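Long-range contact in chitinase (PDB 2CWR), which hydrolyses chitin and, through the domain described here, probably attaches the enzyme to its polysaccharide substrate: residues V39-A44 / D89-I94. Numbering follows the deposited sequence.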
ATOM      1  N   VAL A  39       4.138  -1.627  -3.925  1.00 11.91           N
ATOM      2  CA  VAL A  39       2.748  -1.184  -3.923  1.00  8.94           C
ATOM      3  C   VAL A  39       2.793   0.336  -3.965  1.00 13.33           C
ATOM      4  O   VAL A  39       3.344   0.973  -3.064  1.00 11.36           O
ATOM      5  CB  VAL A  39       1.980  -1.663  -2.666  1.00  8.49           C
ATOM      6  CG1 VAL A  39       0.602  -1.013  -2.616  1.00 11.98           C
ATOM      7  CG2 VAL A  39       1.821  -3.180  -2.706  1.00 11.95           C
ATOM      8  N   LYS A  40       2.252   0.910  -5.034  1.00  9.99           N
ATOM      9  CA  LYS A  40       2.251   2.358  -5.196  1.00 10.29           C
ATOM     10  C   LYS A  40       0.920   2.929  -4.750  1.00 10.61           C
ATOM     11  O   LYS A  40      -0.141   2.446  -5.140  1.00 12.78           O
ATOM     12  CB  LYS A  40       2.520   2.730  -6.657  1.00 14.22           C
ATOM     13  CG  LYS A  40       3.893   2.293  -7.148  1.00 23.86           C
ATOM     14  CD  LYS A  40       4.177   2.796  -8.554  1.00 32.59           C
ATOM     15  CE  LYS A  40       5.617   2.500  -8.955  1.00 37.45           C
ATOM     16  NZ  LYS A  40       5.942   3.040 -10.304  1.00 43.42           N
ATOM     17  N   VAL A  41       0.985   3.969  -3.932  1.00  8.79           N
ATOM     18  CA  VAL A  41      -0.212   4.598  -3.408  1.00 11.33           C
ATOM     19  C   VAL A  41      -0.282   6.068  -3.792  1.00 16.55           C
ATOM     20  O   VAL A  41       0.631   6.833  -3.494  1.00 16.75           O
ATOM     21  CB  VAL A  41      -0.257   4.492  -1.867  1.00 10.50           C
ATOM     22  CG1 VAL A  41      -1.445   5.266  -1.319  1.00 13.91           C
ATOM     23  CG2 VAL A  41      -0.342   3.025  -1.445  1.00 12.10           C
ATOM     24  N   LYS A  42      -1.360   6.456  -4.466  1.00 13.27           N
ATOM     25  CA  LYS A  42      -1.538   7.851  -4.847  1.00 15.93           C
ATOM     26  C   LYS A  42      -2.440   8.454  -3.785  1.00 14.30           C
ATOM     27  O   LYS A  42      -3.593   8.049  -3.632  1.00 13.23           O
ATOM     28  CB  LYS A  42      -2.190   7.974  -6.227  1.00 18.73           C
ATOM     29  CG  LYS A  42      -2.252   9.411  -6.744  1.00 24.77           C
ATOM     30  CD  LYS A  42      -2.915   9.498  -8.106  1.00 31.53           C
ATOM     31  CE  LYS A  42      -2.781  10.898  -8.701  1.00 37.01           C
ATOM     32  NZ  LYS A  42      -3.330  11.955  -7.803  1.00 32.34           N
ATOM     33  N   LEU A  43      -1.899   9.412  -3.040  1.00 14.21           N
ATOM     34  CA  LEU A  43      -2.628  10.063  -1.963  1.00 14.84           C
ATOM     35  C   LEU A  43      -3.574  11.146  -2.464  1.00 15.02           C
ATOM     36  O   LEU A  43      -3.338  11.762  -3.503  1.00 16.08           O
ATOM     37  CB  LEU A  43      -1.637  10.682  -0.975  1.00 19.59           C
ATOM     38  CG  LEU A  43      -0.648   9.713  -0.323  1.00 17.05           C
ATOM     39  CD1 LEU A  43       0.457  10.490   0.374  1.00 23.27           C
ATOM     40  CD2 LEU A  43      -1.394   8.819   0.652  1.00 18.90           C
ATOM     41  N   ALA A  44      -4.650  11.368  -1.720  1.00 14.86           N
ATOM     42  CA  ALA A  44      -5.607  12.406  -2.078  1.00 17.79           C
ATOM     43  C   ALA A  44      -4.950  13.737  -1.729  1.00 16.74           C
ATOM     44  O   ALA A  44      -3.973  13.778  -0.979  1.00 14.85           O
ATOM     45  CB  ALA A  44      -6.892  12.237  -1.287  1.00 16.66           C
ATOM     46  N   ASP A  89     -12.241  10.422   0.842  1.00 16.72           N
ATOM     47  CA  ASP A  89     -11.241   9.383   0.585  1.00 14.63           C
ATOM     48  C   ASP A  89      -9.829   9.942   0.723  1.00 19.92           C
ATOM     49  O   ASP A  89      -9.492  10.957   0.112  1.00 17.10           O
ATOM     50  CB  ASP A  89     -11.423   8.790  -0.813  1.00 16.35           C
ATOM     51  CG  ASP A  89     -12.741   8.062  -0.967  1.00 28.68           C
ATOM     52  OD1 ASP A  89     -13.219   7.483   0.031  1.00 27.40           O
ATOM     53  OD2 ASP A  89     -13.291   8.055  -2.087  1.00 35.97           O
ATOM     54  N   LYS A  90      -9.011   9.267   1.528  1.00 18.08           N
ATOM     55  CA  LYS A  90      -7.635   9.685   1.780  1.00 17.42           C
ATOM     56  C   LYS A  90      -6.678   9.196   0.701  1.00 15.04           C
ATOM     57  O   LYS A  90      -5.592   9.748   0.522  1.00 14.32           O
ATOM     58  CB  LYS A  90      -7.170   9.143   3.137  1.00 16.14           C
ATOM     59  CG  LYS A  90      -8.081   9.494   4.301  1.00 19.21           C
ATOM     60  CD  LYS A  90      -8.071  10.987   4.578  1.00 17.64           C
ATOM     61  CE  LYS A  90      -8.993  11.343   5.736  1.00 18.58           C
ATOM     62  NZ  LYS A  90     -10.414  11.016   5.437  1.00 18.78           N
ATOM     63  N   VAL A  91      -7.086   8.148  -0.008  1.00 15.80           N
ATOM     64  CA  VAL A  91      -6.268   7.558  -1.059  1.00 15.97           C
ATOM     65  C   VAL A  91      -7.055   7.460  -2.360  1.00 18.04           C
ATOM     66  O   VAL A  91      -8.246   7.152  -2.350  1.00 18.83           O
ATOM     67  CB  VAL A  91      -5.788   6.150  -0.632  1.00 17.28           C
ATOM     68  CG1 VAL A  91      -5.081   5.460  -1.778  1.00 14.07           C
ATOM     69  CG2 VAL A  91      -4.863   6.270   0.569  1.00 13.58           C
ATOM     70  N   GLU A  92      -6.386   7.723  -3.478  1.00 15.96           N
ATOM     71  CA  GLU A  92      -7.038   7.675  -4.783  1.00 18.19           C
ATOM     72  C   GLU A  92      -6.746   6.378  -5.519  1.00 15.75           C
ATOM     73  O   GLU A  92      -7.563   5.905  -6.312  1.00 16.65           O
ATOM     74  CB  GLU A  92      -6.584   8.854  -5.645  1.00 20.16           C
ATOM     75  CG  GLU A  92      -6.689  10.197  -4.948  1.00 19.99           C
ATOM     76  CD  GLU A  92      -6.403  11.354  -5.877  1.00 26.75           C
ATOM     77  OE1 GLU A  92      -5.764  11.128  -6.928  1.00 26.64           O
ATOM     78  OE2 GLU A  92      -6.807  12.490  -5.548  1.00 25.55           O
ATOM     79  N   GLU A  93      -5.579   5.803  -5.256  1.00 15.59           N
ATOM     80  CA  GLU A  93      -5.200   4.569  -5.922  1.00 15.26           C
ATOM     81  C   GLU A  93      -4.178   3.762  -5.134  1.00 14.51           C
ATOM     82  O   GLU A  93      -3.281   4.319  -4.504  1.00 13.39           O
ATOM     83  CB  GLU A  93      -4.633   4.887  -7.308  1.00 18.67           C
ATOM     84  CG  GLU A  93      -4.248   3.663  -8.121  1.00 32.23           C
ATOM     85  CD  GLU A  93      -3.650   4.021  -9.470  1.00 43.69           C
ATOM     86  OE1 GLU A  93      -4.335   4.704 -10.263  1.00 49.83           O
ATOM     87  OE2 GLU A  93      -2.497   3.618  -9.739  1.00 39.70           O
ATOM     88  N   ILE A  94      -4.335   2.444  -5.172  1.00 10.40           N
ATOM     89  CA  ILE A  94      -3.416   1.526  -4.505  1.00 10.35           C
ATOM     90  C   ILE A  94      -3.155   0.457  -5.550  1.00 14.65           C
ATOM     91  O   ILE A  94      -4.047  -0.326  -5.891  1.00 14.02           O
ATOM     92  CB  ILE A  94      -4.038   0.898  -3.248  1.00 12.02           C
ATOM     93  CG1 ILE A  94      -4.376   2.000  -2.236  1.00 15.56           C
ATOM     94  CG2 ILE A  94      -3.055  -0.094  -2.636  1.00 13.82           C
ATOM     95  CD1 ILE A  94      -5.075   1.497  -0.975  1.00 17.16           C
TER
HETATM   96  O   HOH W   1      -0.868   3.995  -7.596  1.00 37.74           O
HETATM   97  O   HOH W   2      -4.064  13.917  -5.526  1.00 35.66           O
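Lys42 meets both Glu92 and Glu93, and its side chain illustrates how one residue can face the two residues of a beta bulge and pair with the first. Its CB lies beside the CB of Glu93, 4.1 Å away. CG is anti to the backbone N (chi1 -173°) and stands 3.9 Å from OE1 of Glu92; beyond it CD and CE run past the same oxygen, each at van der Waals distance. A bend at chi4 (-56°) then brings NZ to within 2.7 Å of Glu92 OE1, a salt bridge that enters from above the carboxylate plane. Glu92 reaches it with an extended chain, whose CG also rests against CA of Ala44, and a water lies within hydrogen-bonding distance of both its OE2 and the carbonyl O of Leu43. The carboxylate of Glu93 turns elsewhere, to Thr95 and to a second water that bridges OE2 to the carbonyl O of Lys40.

The backbone explains why two glutamates face one lysine. Lys42 O accepts a nearly straight bond from Glu92 N (2.8 Å, 165° at the hydrogen) and a weak, longer one from Glu93 N, while Lys42 N donates to Glu93 O. Past the bulge, Ala44 N bonds to Lys90 O.

On the other face, Val41 CG1 packs 3.7 Å from Val91 CG1, the two side chains crossing at about a right angle, and Val39 CG1 touches Ile94 CG2. These side chains look toward the opposing sheet, where Phe79 and Phe81 meet Val39 and Val41, and Tyr25 meets Val91 and Ile94. The antiparallel pairing of strands 38-43 and 91-98 is interrupted here by a classic bulge, Glu92 and Glu93 opposite Lys42, within one sheet of the two-sheet beta-sandwich of this carbohydrate-binding domain.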